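Local atomic coordinates of beta-galactosidase/beta-glucuronidase (Faecalibacterium prausnitzii L2-6, PDB entry 6MVF), a protein that binds flavin mononucleotide and belongs to glycosyl hydrolase family 2, probably acting as a beta-glucuronidase that cleaves glycosidic bonds. Residues R37-E42 and T70-R75. Numbering follows the deposited sequence.
Sequences RFPKGE and TGVYSR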
ATOM      1  N   ARG A  37       3.839  17.827  31.325  1.00 41.97           N
ATOM      2  CA  ARG A  37       4.460  18.388  32.519  1.00 40.87           C
ATOM      3  C   ARG A  37       3.963  17.647  33.754  1.00 44.41           C
ATOM      4  O   ARG A  37       2.904  17.007  33.741  1.00 42.63           O
ATOM      5  CB  ARG A  37       4.169  19.887  32.667  1.00 29.17           C
ATOM      6  CG  ARG A  37       4.724  20.733  31.556  1.00 36.27           C
ATOM      7  CD  ARG A  37       4.278  22.166  31.697  1.00 41.85           C
ATOM      8  NE  ARG A  37       4.857  23.000  30.655  1.00 41.30           N
ATOM      9  CZ  ARG A  37       4.205  23.393  29.571  1.00 38.35           C
ATOM     10  NH1 ARG A  37       2.947  23.030  29.398  1.00 45.43           N
ATOM     11  NH2 ARG A  37       4.807  24.144  28.658  1.00 39.43           N
ATOM     12  N   PHE A  38       4.753  17.739  34.822  1.00 45.58           N
ATOM     13  CA  PHE A  38       4.412  17.147  36.117  1.00 43.94           C
ATOM     14  C   PHE A  38       4.433  18.246  37.169  1.00 42.05           C
ATOM     15  O   PHE A  38       5.518  18.675  37.599  1.00 41.69           O
ATOM     16  CB  PHE A  38       5.382  16.024  36.477  1.00 41.35           C
ATOM     17  CG  PHE A  38       5.194  14.777  35.652  1.00 40.35           C
ATOM     18  CD1 PHE A  38       5.886  14.601  34.465  1.00 43.23           C
ATOM     19  CD2 PHE A  38       4.310  13.785  36.055  1.00 46.34           C
ATOM     20  CE1 PHE A  38       5.707  13.453  33.693  1.00 39.63           C
ATOM     21  CE2 PHE A  38       4.127  12.636  35.287  1.00 38.70           C
ATOM     22  CZ  PHE A  38       4.825  12.480  34.100  1.00 37.11           C
ATOM     23  N   PRO A  39       3.268  18.731  37.609  1.00 44.22           N
ATOM     24  CA  PRO A  39       3.246  19.884  38.530  1.00 43.09           C
ATOM     25  C   PRO A  39       4.001  19.668  39.835  1.00 41.25           C
ATOM     26  O   PRO A  39       4.548  20.634  40.371  1.00 52.76           O
ATOM     27  CB  PRO A  39       1.748  20.103  38.783  1.00 33.10           C
ATOM     28  CG  PRO A  39       1.075  19.494  37.625  1.00 42.81           C
ATOM     29  CD  PRO A  39       1.915  18.304  37.225  1.00 42.07           C
ATOM     30  N   LYS A  40       4.044  18.450  40.368  1.00 41.18           N
ATOM     31  CA  LYS A  40       4.815  18.163  41.573  1.00 40.06           C
ATOM     32  C   LYS A  40       6.288  17.871  41.273  1.00 44.73           C
ATOM     33  O   LYS A  40       6.998  17.367  42.153  1.00 52.30           O
ATOM     34  CB  LYS A  40       4.188  16.994  42.346  1.00 33.21           C
ATOM     35  CG  LYS A  40       2.850  17.300  43.016  1.00 38.66           C
ATOM     36  CD  LYS A  40       1.968  16.045  43.165  1.00 43.16           C
ATOM     37  CE  LYS A  40       2.539  15.012  44.151  1.00 51.95           C
ATOM     38  NZ  LYS A  40       2.010  13.584  43.976  1.00 48.46           N
ATOM     39  N   GLY A  41       6.745  18.139  40.049  1.00 49.82           N
ATOM     40  CA  GLY A  41       8.158  18.187  39.709  1.00 45.04           C
ATOM     41  C   GLY A  41       8.905  16.872  39.615  1.00 47.38           C
ATOM     42  O   GLY A  41      10.140  16.886  39.618  1.00 50.73           O
ATOM     43  N   GLU A  42       8.219  15.735  39.508  1.00 50.37           N
ATOM     44  CA  GLU A  42       8.937  14.463  39.507  1.00 46.09           C
ATOM     45  C   GLU A  42       9.682  14.209  38.207  1.00 45.93           C
ATOM     46  O   GLU A  42      10.528  13.310  38.167  1.00 46.56           O
ATOM     47  CB  GLU A  42       7.977  13.306  39.760  1.00 44.05           C
ATOM     48  CG  GLU A  42       7.265  13.366  41.091  1.00 46.03           C
ATOM     49  CD  GLU A  42       5.782  13.669  40.941  1.00 55.00           C
ATOM     50  OE1 GLU A  42       5.428  14.459  40.023  1.00 48.64           O
ATOM     51  OE2 GLU A  42       4.978  13.111  41.739  1.00 50.31           O
ATOM     52  N   THR A  70      -0.108  13.298  39.176  1.00 34.53           N
ATOM     53  CA  THR A  70      -0.820  14.037  38.147  1.00 37.21           C
ATOM     54  C   THR A  70       0.151  14.501  37.068  1.00 39.97           C
ATOM     55  O   THR A  70       1.134  15.193  37.361  1.00 43.76           O
ATOM     56  CB  THR A  70      -1.568  15.214  38.759  1.00 38.27           C
ATOM     57  OG1 THR A  70      -2.405  14.718  39.821  1.00 42.07           O
ATOM     58  CG2 THR A  70      -2.413  15.914  37.675  1.00 39.17           C
ATOM     59  N   GLY A  71      -0.119  14.092  35.831  1.00 38.96           N
ATOM     60  CA  GLY A  71       0.562  14.603  34.651  1.00 35.75           C
ATOM     61  C   GLY A  71      -0.405  15.440  33.830  1.00 34.67           C
ATOM     62  O   GLY A  71      -1.557  15.051  33.628  1.00 38.31           O
ATOM     63  N   VAL A  72       0.070  16.598  33.381  1.00 41.66           N
ATOM     64  CA  VAL A  72      -0.705  17.522  32.563  1.00 36.40           C
ATOM     65  C   VAL A  72      -0.183  17.434  31.139  1.00 39.97           C
ATOM     66  O   VAL A  72       1.005  17.683  30.886  1.00 40.15           O
ATOM     67  CB  VAL A  72      -0.617  18.964  33.088  1.00 36.38           C
ATOM     68  CG1 VAL A  72      -1.411  19.917  32.195  1.00 32.61           C
ATOM     69  CG2 VAL A  72      -1.145  19.018  34.486  1.00 41.04           C
ATOM     70  N   TYR A  73      -1.068  17.059  30.221  1.00 34.41           N
ATOM     71  CA  TYR A  73      -0.796  17.077  28.789  1.00 38.85           C
ATOM     72  C   TYR A  73      -1.380  18.359  28.221  1.00 32.87           C
ATOM     73  O   TYR A  73      -2.450  18.801  28.648  1.00 34.43           O
ATOM     74  CB  TYR A  73      -1.429  15.869  28.060  1.00 35.82           C
ATOM     75  CG  TYR A  73      -0.944  14.463  28.447  1.00 34.33           C
ATOM     76  CD1 TYR A  73      -1.492  13.774  29.531  1.00 27.12           C
ATOM     77  CD2 TYR A  73       0.025  13.815  27.690  1.00 32.16           C
ATOM     78  CE1 TYR A  73      -1.073  12.496  29.865  1.00 28.61           C
ATOM     79  CE2 TYR A  73       0.455  12.540  28.013  1.00 39.63           C
ATOM     80  CZ  TYR A  73      -0.094  11.879  29.106  1.00 40.35           C
ATOM     81  OH  TYR A  73       0.354  10.599  29.409  1.00 30.49           O
ATOM     82  N   SER A  74      -0.695  18.948  27.245  1.00 33.81           N
ATOM     83  CA  SER A  74      -1.261  20.108  26.574  1.00 35.21           C
ATOM     84  C   SER A  74      -0.712  20.201  25.162  1.00 32.14           C
ATOM     85  O   SER A  74       0.427  19.805  24.896  1.00 35.22           O
ATOM     86  CB  SER A  74      -0.984  21.413  27.334  1.00 35.47           C
ATOM     87  OG  SER A  74       0.374  21.774  27.210  1.00 37.82           O
ATOM     88  N   ARG A  75      -1.543  20.726  24.263  1.00 35.63           N
ATOM     89  CA  ARG A  75      -1.174  20.948  22.870  1.00 33.32           C
ATOM     90  C   ARG A  75      -2.079  22.025  22.296  1.00 36.28           C
ATOM     91  O   ARG A  75      -3.044  22.457  22.930  1.00 38.13           O
ATOM     92  CB  ARG A  75      -1.277  19.666  22.041  1.00 35.88           C
ATOM     93  CG  ARG A  75      -2.694  19.260  21.693  1.00 30.46           C
ATOM     94  CD  ARG A  75      -2.678  18.292  20.525  1.00 37.17           C
ATOM     95  NE  ARG A  75      -2.870  18.998  19.265  1.00 42.46           N
ATOM     96  CZ  ARG A  75      -2.743  18.450  18.063  1.00 38.05           C
ATOM     97  NH1 ARG A  75      -2.410  17.180  17.929  1.00 37.03           N
ATOM     98  NH2 ARG A  75      -2.950  19.183  16.989  1.00 32.04           N
TER
HETATM   99  O   HOH W   1       3.499  15.649  39.073  1.00 41.06           O
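Arg37 and Val72 face each other as an antiparallel hydrogen-bonded pair, each residue both giving and accepting a backbone bond. Arg37 N donates to Val72 O over 2.9 Å, nearly straight at 163°; in return Val72 N reaches Arg37 O, also at 2.9 Å and at 166°. Arg37 O additionally receives a CA-H...O contact from Gly71 CA at 3.5 Å. The pairing extends toward Ser74, which bonds through its backbone to Thr35, whereas past Arg37 the chain departs in a type I turn from Phe38 to Gly41, closed by Gly41 N to Phe38 O. This is the last bridge of strand 34-37 on strand 70-78 in the antiparallel sheet of the family 2 sugar-binding domain; on the other flank of strand 70-78, the backbone of Gly71 and Tyr73 bonds to Val138 and Ile136 of strand 131-139. Beyond the bridge, Thr70 O is served by solvent: a water donates to it at 3.0 Å and accepts from Lys40 N, so one molecule ties the turn to the strand. The same water lies within donating distance of Glu42 OE1, a leg too short to be measured reliably at this resolution. That water lies in the plane of the Phe38 ring, at its edge; the ring itself meets Trp54 edge-to-face. Pro39 CG, on the ring that follows Phe38, packs against Val72 CG2 at 3.9 Å, a branch placed beside its own backbone N by the chi1 of 179°. Farther along, the extended Arg37 chain carries NH1 to 3.6 Å from Ser74 OG, near the guanidinium plane but not hydrogen-bonded. Glu42 OE2 accepts from Thr69 OG1 and forms a long salt bridge with Lys40 NZ.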